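Local structure of putative alpha-galactosidase/melibiase (Bacteroides fragilis, 4OGZ) at residues Lys12-Pro17 / Gly82-Glu87; Arg39-His44 / Leu75-Ala80. The protein probably hydrolyses terminal, non-reducing alpha-D-galactose residues from alpha-D-galactosides, as a member of glycoside hydrolase family 27. All coordinates share one frame; numbering follows the deposited sequence.

Contact 1. Residues Lys12-Pro17 / Gly82-Glu87; sequences KPCINP and GTDTQE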
ATOM      1  N   LYS A  12     -17.684  -9.969  17.728  1.00 35.69           N
ATOM      2  CA  LYS A  12     -17.549  -8.663  18.328  1.00 31.09           C
ATOM      3  C   LYS A  12     -16.807  -7.740  17.340  1.00 29.62           C
ATOM      4  O   LYS A  12     -16.056  -8.213  16.505  1.00 24.36           O
ATOM      5  CB  LYS A  12     -16.805  -8.788  19.670  1.00 30.72           C
ATOM      6  N   PRO A  13     -17.050  -6.409  17.408  1.00 29.33           N
ATOM      7  CA  PRO A  13     -16.302  -5.483  16.575  1.00 25.60           C
ATOM      8  C   PRO A  13     -14.819  -5.557  16.856  1.00 23.76           C
ATOM      9  O   PRO A  13     -14.403  -5.939  17.938  1.00 26.63           O
ATOM     10  CB  PRO A  13     -16.843  -4.106  17.000  1.00 26.21           C
ATOM     11  CG  PRO A  13     -18.218  -4.393  17.508  1.00 28.24           C
ATOM     12  CD  PRO A  13     -18.029  -5.689  18.246  1.00 30.70           C
ATOM     13  N   CYS A  14     -14.013  -5.207  15.877  1.00 23.96           N
ATOM     14  CA  CYS A  14     -12.594  -5.028  16.144  1.00 23.97           C
ATOM     15  C   CYS A  14     -12.087  -3.942  15.198  1.00 23.53           C
ATOM     16  O   CYS A  14     -12.107  -4.115  13.962  1.00 20.41           O
ATOM     17  CB  CYS A  14     -11.855  -6.347  15.992  1.00 24.59           C
ATOM     18  SG  CYS A  14     -10.080  -6.200  16.183  1.00 33.54           S
ATOM     19  N   ILE A  15     -11.662  -2.827  15.789  1.00 18.32           N
ATOM     20  CA  ILE A  15     -11.185  -1.663  15.095  1.00 18.84           C
ATOM     21  C   ILE A  15      -9.749  -1.904  14.659  1.00 19.66           C
ATOM     22  O   ILE A  15      -8.852  -2.018  15.467  1.00 21.03           O
ATOM     23  CB  ILE A  15     -11.293  -0.376  15.985  1.00 19.21           C
ATOM     24  CG1 ILE A  15     -12.758  -0.035  16.217  1.00 19.46           C
ATOM     25  CG2 ILE A  15     -10.571   0.784  15.315  1.00 21.03           C
ATOM     26  CD1 ILE A  15     -13.015   1.092  17.182  1.00 20.50           C
ATOM     27  N   ASN A  16      -9.544  -2.000  13.353  1.00 23.55           N
ATOM     28  CA  ASN A  16      -8.283  -2.418  12.806  1.00 22.57           C
ATOM     29  C   ASN A  16      -7.376  -1.257  12.420  1.00 21.06           C
ATOM     30  O   ASN A  16      -7.836  -0.128  12.249  1.00 17.88           O
ATOM     31  CB  ASN A  16      -8.547  -3.321  11.591  1.00 24.53           C
ATOM     32  CG  ASN A  16      -9.330  -4.562  11.976  1.00 26.18           C
ATOM     33  OD1 ASN A  16      -9.045  -5.156  13.017  1.00 26.54           O
ATOM     34  ND2 ASN A  16     -10.329  -4.943  11.173  1.00 22.93           N
ATOM     35  N   PRO A  17      -6.073  -1.535  12.316  1.00 19.37           N
ATOM     36  CA  PRO A  17      -5.108  -0.547  11.879  1.00 22.35           C
ATOM     37  C   PRO A  17      -5.471  -0.038  10.480  1.00 21.55           C
ATOM     38  O   PRO A  17      -6.139  -0.742   9.731  1.00 17.63           O
ATOM     39  CB  PRO A  17      -3.804  -1.339  11.779  1.00 21.55           C
ATOM     40  CG  PRO A  17      -3.970  -2.536  12.625  1.00 19.49           C
ATOM     41  CD  PRO A  17      -5.440  -2.771  12.799  1.00 19.35           C
ATOM     42  N   GLY A  82     -21.076  -7.130  21.001  1.00 40.53           N
ATOM     43  CA  GLY A  82     -20.209  -6.412  21.914  1.00 30.16           C
ATOM     44  C   GLY A  82     -19.629  -5.148  21.328  1.00 27.34           C
ATOM     45  O   GLY A  82     -20.179  -4.562  20.386  1.00 26.25           O
ATOM     46  N   THR A  83     -18.495  -4.746  21.895  1.00 26.18           N
ATOM     47  CA  THR A  83     -17.838  -3.491  21.580  1.00 26.27           C
ATOM     48  C   THR A  83     -16.296  -3.586  21.560  1.00 25.45           C
ATOM     49  O   THR A  83     -15.693  -4.491  22.135  1.00 23.05           O
ATOM     50  CB  THR A  83     -18.205  -2.397  22.607  1.00 28.73           C
ATOM     51  OG1 THR A  83     -17.411  -2.584  23.771  1.00 28.07           O
ATOM     52  CG2 THR A  83     -19.689  -2.457  23.003  1.00 29.92           C
ATOM     53  N   ASP A  84     -15.662  -2.667  20.833  1.00 27.61           N
ATOM     54  CA  ASP A  84     -14.209  -2.519  20.826  1.00 25.32           C
ATOM     55  C   ASP A  84     -13.899  -1.058  20.928  1.00 23.51           C
ATOM     56  O   ASP A  84     -14.606  -0.227  20.354  1.00 23.60           O
ATOM     57  CB  ASP A  84     -13.573  -3.076  19.538  1.00 27.27           C
ATOM     58  CG  ASP A  84     -12.058  -3.117  19.608  1.00 27.44           C
ATOM     59  OD1 ASP A  84     -11.543  -3.335  20.728  1.00 35.27           O
ATOM     60  OD2 ASP A  84     -11.377  -2.921  18.567  1.00 23.69           O
ATOM     61  N   THR A  85     -12.830  -0.744  21.639  1.00 23.07           N
ATOM     62  CA  THR A  85     -12.452   0.639  21.917  1.00 24.47           C
ATOM     63  C   THR A  85     -11.010   0.745  21.545  1.00 20.90           C
ATOM     64  O   THR A  85     -10.238  -0.124  21.873  1.00 21.98           O
ATOM     65  CB  THR A  85     -12.669   1.007  23.391  1.00 29.53           C
ATOM     66  OG1 THR A  85     -14.054   0.912  23.681  1.00 31.04           O
ATOM     67  CG2 THR A  85     -12.169   2.446  23.715  1.00 30.41           C
ATOM     68  N   GLN A  86     -10.653   1.806  20.839  1.00 21.83           N
ATOM     69  CA  GLN A  86      -9.336   1.904  20.272  1.00 23.85           C
ATOM     70  C   GLN A  86      -8.965   3.345  20.003  1.00 21.87           C
ATOM     71  O   GLN A  86      -9.835   4.156  19.753  1.00 21.67           O
ATOM     72  CB  GLN A  86      -9.307   1.112  18.971  1.00 24.74           C
ATOM     73  CG  GLN A  86      -7.955   1.039  18.326  1.00 29.30           C
ATOM     74  CD  GLN A  86      -6.920   0.439  19.251  1.00 34.64           C
ATOM     75  OE1 GLN A  86      -6.229   1.158  19.984  1.00 36.69           O
ATOM     76  NE2 GLN A  86      -6.849  -0.893  19.261  1.00 29.74           N
ATOM     77  N   GLU A  87      -7.668   3.648  20.034  1.00 21.35           N
ATOM     78  CA  GLU A  87      -7.193   5.010  19.790  1.00 25.11           C
ATOM     79  C   GLU A  87      -6.923   5.241  18.291  1.00 24.49           C
ATOM     80  O   GLU A  87      -6.476   4.347  17.596  1.00 25.17           O
ATOM     81  CB  GLU A  87      -5.926   5.275  20.597  1.00 31.56           C
ATOM     82  CG  GLU A  87      -5.211   6.585  20.288  1.00 37.89           C
ATOM     83  CD  GLU A  87      -3.890   6.755  21.031  1.00 46.02           C
ATOM     84  OE1 GLU A  87      -3.645   6.055  22.042  1.00 47.83           O
ATOM     85  OE2 GLU A  87      -3.083   7.594  20.590  1.00 53.37           O
TER
HETATM   86  O   HOH W   1      -8.737  -2.523  18.283  1.00 27.41           O
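Pro-13 sets ring atom CD against the backbone of Gly-82, 3.2 Å from Gly-82 O. At the backbone angles of Gly-82 a CB would jam against the preceding carbonyl oxygen, which explains glycine there. The carbonyl O of Pro-13 then meets Asp-84 CB at 3.4 Å. Cys-14 turns its side chain away, and its backbone pairs with Ser-36 of strand 28-36, in the sheet of this Ig-like domain opposite the one that holds 82-87. Ile-15 does the bridging. Its N-H points almost straight at Asp-84 OD2 (2.8 Å, 168°), which accepts through its anti lone pair, the one away from the other carboxylate oxygen; Asp-84 CG stands anti to its backbone N (chi1 -171°), directed across the gap. The Ile-15 side chain slides past Gln-86 in the opposite direction, CG2 lying 3.9 Å from Gln-86 CB. One water donates to Ile-15 O and to Asp-84 OD2 and accepts from Gln-86 NE2, while Gln-86 OE1 takes the N-H of Glu-87. The Asp-84 side chain thus links one sheet to the backbone of the other, between strands that do not pair, and the two donors gripping OD2 probably help to stabilise its negative charge.

Contact 2. Residues Arg39-His44 / Leu75-Ala80; sequences RPIKWH and LKAENA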
ATOM      1  N   ARG A  39     -22.360  -7.176  11.364  1.00 26.87           N
ATOM      2  CA  ARG A  39     -23.123  -5.978  11.079  1.00 28.79           C
ATOM      3  C   ARG A  39     -24.559  -6.121  11.583  1.00 30.46           C
ATOM      4  O   ARG A  39     -25.069  -7.224  11.692  1.00 33.99           O
ATOM      5  CB  ARG A  39     -23.127  -5.714   9.567  1.00 30.98           C
ATOM      6  CG  ARG A  39     -22.039  -4.780   9.086  1.00 30.25           C
ATOM      7  CD  ARG A  39     -20.645  -5.133   9.596  1.00 28.77           C
ATOM      8  NE  ARG A  39     -19.708  -4.109   9.173  1.00 29.76           N
ATOM      9  CZ  ARG A  39     -18.395  -4.122   9.386  1.00 33.25           C
ATOM     10  NH1 ARG A  39     -17.825  -5.106  10.075  1.00 33.00           N
ATOM     11  NH2 ARG A  39     -17.654  -3.115   8.936  1.00 29.72           N
ATOM     12  N   PRO A  40     -25.236  -5.007  11.845  1.00 29.68           N
ATOM     13  CA  PRO A  40     -24.739  -3.653  11.690  1.00 30.07           C
ATOM     14  C   PRO A  40     -23.839  -3.242  12.844  1.00 30.36           C
ATOM     15  O   PRO A  40     -23.896  -3.827  13.932  1.00 29.87           O
ATOM     16  CB  PRO A  40     -26.014  -2.803  11.672  1.00 30.36           C
ATOM     17  CG  PRO A  40     -27.035  -3.624  12.347  1.00 29.72           C
ATOM     18  CD  PRO A  40     -26.661  -5.053  12.178  1.00 29.06           C
ATOM     19  N   ILE A  41     -22.991  -2.259  12.553  1.00 31.70           N
ATOM     20  CA  ILE A  41     -22.092  -1.653  13.512  1.00 26.41           C
ATOM     21  C   ILE A  41     -22.422  -0.176  13.639  1.00 25.02           C
ATOM     22  O   ILE A  41     -22.802   0.463  12.682  1.00 24.05           O
ATOM     23  CB  ILE A  41     -20.640  -1.869  13.050  1.00 29.42           C
ATOM     24  CG1 ILE A  41     -20.247  -3.310  13.356  1.00 36.58           C
ATOM     25  CG2 ILE A  41     -19.672  -0.902  13.720  1.00 29.12           C
ATOM     26  CD1 ILE A  41     -18.866  -3.696  12.913  1.00 37.23           C
ATOM     27  N   LYS A  42     -22.253   0.363  14.839  1.00 27.59           N
ATOM     28  CA  LYS A  42     -22.332   1.792  15.074  1.00 28.91           C
ATOM     29  C   LYS A  42     -21.033   2.281  15.720  1.00 25.13           C
ATOM     30  O   LYS A  42     -20.503   1.637  16.623  1.00 21.89           O
ATOM     31  CB  LYS A  42     -23.488   2.124  16.017  1.00 34.03           C
ATOM     32  CG  LYS A  42     -24.217   3.414  15.701  1.00 41.73           C
ATOM     33  CD  LYS A  42     -25.139   3.801  16.844  1.00 53.49           C
ATOM     34  CE  LYS A  42     -25.658   5.225  16.678  1.00 55.76           C
ATOM     35  NZ  LYS A  42     -26.965   5.449  17.351  1.00 59.12           N
ATOM     36  N   TRP A  43     -20.565   3.441  15.289  1.00 22.07           N
ATOM     37  CA  TRP A  43     -19.294   3.956  15.725  1.00 22.82           C
ATOM     38  C   TRP A  43     -19.483   5.190  16.592  1.00 22.79           C
ATOM     39  O   TRP A  43     -20.465   5.916  16.467  1.00 23.15           O
ATOM     40  CB  TRP A  43     -18.447   4.349  14.535  1.00 22.24           C
ATOM     41  CG  TRP A  43     -17.846   3.256  13.797  1.00 22.49           C
ATOM     42  CD1 TRP A  43     -16.610   2.729  13.978  1.00 21.35           C
ATOM     43  CD2 TRP A  43     -18.429   2.558  12.684  1.00 19.30           C
ATOM     44  NE1 TRP A  43     -16.384   1.732  13.043  1.00 19.92           N
ATOM     45  CE2 TRP A  43     -17.487   1.618  12.238  1.00 21.05           C
ATOM     46  CE3 TRP A  43     -19.640   2.648  12.018  1.00 20.62           C
ATOM     47  CZ2 TRP A  43     -17.730   0.763  11.128  1.00 19.34           C
ATOM     48  CZ3 TRP A  43     -19.885   1.796  10.931  1.00 19.00           C
ATOM     49  CH2 TRP A  43     -18.930   0.885  10.501  1.00 20.47           C
ATOM     50  N   HIS A  44     -18.521   5.415  17.471  1.00 22.85           N
ATOM     51  CA  HIS A  44     -18.495   6.620  18.281  1.00 26.41           C
ATOM     52  C   HIS A  44     -17.083   7.112  18.344  1.00 22.85           C
ATOM     53  O   HIS A  44     -16.129   6.329  18.249  1.00 20.13           O
ATOM     54  CB  HIS A  44     -19.068   6.373  19.699  1.00 31.11           C
ATOM     55  CG  HIS A  44     -20.467   5.860  19.673  1.00 39.08           C
ATOM     56  ND1 HIS A  44     -21.567   6.690  19.756  1.00 47.02           N
ATOM     57  CD2 HIS A  44     -20.950   4.607  19.480  1.00 42.15           C
ATOM     58  CE1 HIS A  44     -22.668   5.962  19.666  1.00 49.49           C
ATOM     59  NE2 HIS A  44     -22.321   4.695  19.499  1.00 43.14           N
ATOM     60  N   LEU A  75     -12.043   5.865  19.667  1.00 20.87           N
ATOM     61  CA  LEU A  75     -13.095   5.283  18.850  1.00 23.03           C
ATOM     62  C   LEU A  75     -13.707   4.081  19.547  1.00 24.16           C
ATOM     63  O   LEU A  75     -13.026   3.308  20.235  1.00 25.99           O
ATOM     64  CB  LEU A  75     -12.556   4.851  17.487  1.00 19.81           C
ATOM     65  CG  LEU A  75     -11.769   5.874  16.650  1.00 19.29           C
ATOM     66  CD1 LEU A  75     -11.227   5.213  15.398  1.00 19.01           C
ATOM     67  CD2 LEU A  75     -12.624   7.069  16.298  1.00 22.33           C
ATOM     68  N   LYS A  76     -15.010   3.953  19.386  1.00 24.45           N
ATOM     69  CA  LYS A  76     -15.708   2.800  19.854  1.00 27.19           C
ATOM     70  C   LYS A  76     -16.588   2.286  18.719  1.00 25.21           C
ATOM     71  O   LYS A  76     -17.216   3.072  18.024  1.00 28.11           O
ATOM     72  CB  LYS A  76     -16.532   3.162  21.090  1.00 29.92           C
ATOM     73  CG  LYS A  76     -17.029   1.959  21.873  1.00 33.07           C
ATOM     74  CD  LYS A  76     -17.402   2.289  23.311  1.00 38.79           C
ATOM     75  CE  LYS A  76     -17.475   0.993  24.122  1.00 39.27           C
ATOM     76  NZ  LYS A  76     -18.025   1.167  25.491  1.00 36.67           N
ATOM     77  N   ALA A  77     -16.585   0.975  18.513  1.00 23.70           N
ATOM     78  CA  ALA A  77     -17.495   0.328  17.590  1.00 25.37           C
ATOM     79  C   ALA A  77     -18.336  -0.682  18.343  1.00 23.48           C
ATOM     80  O   ALA A  77     -17.822  -1.434  19.180  1.00 22.12           O
ATOM     81  CB  ALA A  77     -16.725  -0.354  16.469  1.00 26.27           C
ATOM     82  N   GLU A  78     -19.627  -0.718  18.051  1.00 27.63           N
ATOM     83  CA  GLU A  78     -20.538  -1.597  18.800  1.00 31.01           C
ATOM     84  C   GLU A  78     -21.430  -2.357  17.856  1.00 32.13           C
ATOM     85  O   GLU A  78     -21.834  -1.825  16.812  1.00 32.22           O
ATOM     86  CB  GLU A  78     -21.379  -0.778  19.820  1.00 34.40           C
ATOM     87  CG  GLU A  78     -20.603   0.356  20.489  1.00 43.09           C
ATOM     88  CD  GLU A  78     -21.328   1.009  21.665  1.00 46.40           C
ATOM     89  OE1 GLU A  78     -22.441   1.523  21.450  1.00 52.78           O
ATOM     90  OE2 GLU A  78     -20.766   1.029  22.792  1.00 51.76           O
ATOM     91  N   ASN A  79     -21.701  -3.619  18.195  1.00 31.40           N
ATOM     92  CA  ASN A  79     -22.728  -4.386  17.502  1.00 31.35           C
ATOM     93  C   ASN A  79     -23.516  -5.249  18.507  1.00 32.29           C
ATOM     94  O   ASN A  79     -23.307  -5.138  19.707  1.00 30.97           O
ATOM     95  CB  ASN A  79     -22.137  -5.220  16.327  1.00 30.47           C
ATOM     96  CG  ASN A  79     -21.159  -6.301  16.772  1.00 29.24           C
ATOM     97  OD1 ASN A  79     -21.087  -6.674  17.945  1.00 33.73           O
ATOM     98  ND2 ASN A  79     -20.417  -6.841  15.807  1.00 28.01           N
ATOM     99  N   ALA A  80     -24.378  -6.135  18.014  1.00 31.08           N
ATOM    100  CA  ALA A  80     -25.176  -7.000  18.878  1.00 31.42           C
ATOM    101  C   ALA A  80     -24.359  -7.956  19.743  1.00 32.78           C
ATOM    102  O   ALA A  80     -24.870  -8.489  20.710  1.00 32.47           O
ATOM    103  CB  ALA A  80     -26.172  -7.795  18.044  1.00 31.74           C
TER
HETATM  104  O   HOH W   2     -25.163  -5.781  15.252  1.00 32.54           O
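Ile-41, Trp-43 and Ala-77 meet on the inner face of an antiparallel strand pair, in which strand 42-46 forms the edge of one sheet of the Ig-like sandwich and strand 69-79 lies next to it. Lys-42 with Glu-78 and His-44 with Lys-76 are hydrogen-bonded pairs; Trp-43 with Ala-77 is the non-hydrogen-bonded pair between them. The bond from His-44 N to Lys-76 O, at 2.7 Å, is the shortest of the four backbone bonds.

Trp-43 CG lies anti to the carbonyl carbon (chi1 -76°), and the indole presents CD1 to Ala-77 CB at 4.0 Å. Within its own segment, Ile-41 sets CG2 over the centre of one indole face, 3.5 Å above the plane, and the same methyl is 4.1 Å from Ala-77 CB. A small residue at 77 suits this place, where an isoleucine branch and a large ring converge on one methyl; the buried indole NE1 is satisfied by Thr-35 OG1 of strand 28-36 in the opposing sheet.

On the other face the chains are polar. Glu-78 CG is anti to its carbonyl carbon and the chain runs extended beyond it, crossing His-44 at about a right angle. His-44 NE2 and Glu-78 OE1 approach to 3.7 Å, a contact rather than a bond, with imidazole and carboxylate planes 70° apart. Lys-76 NZ is a long salt-bridge partner of Glu-78 OE2.

Near the turn into 82-92, Asn-79 takes the crowded position, its CG between backbone N and carbonyl carbon (chi1 64°). Its amide suits a turn because it both donates and accepts: ND2 reaches the carbonyls of Glu-38 and Gly-11, and OD1 accepts from Leu-81 N. Asn-79 CB rests 3.3 Å from Pro-40 O, which also receives a hydrogen bond from a water that accepts from Ala-80 N.

Overall arrangement
Strands 69-79 and 82-92 follow each other in the chain and are neighbours in one sheet. Contact 2 pairs the edge strand 42-46 with 69-79 within that sheet; contact 1 joins 82-92 to strand 14-15 of the opposing sheet. The centres of the two contacts are about 8 Å apart. Backbone pairing links them directly: Asp-84 O lies 3.0 Å from Ala-77 N, and Gln-86 O 2.8 Å from Leu-75 N, both probable hydrogen bonds. Between the sheets, Pro-13 CD packs 3.2 Å from Asn-79 OD1, and Ile-15 touches Leu-75 and Ala-77. Both contacts belong to the Ig-like domain, distinct from the TIM barrel that forms the putative catalytic domain.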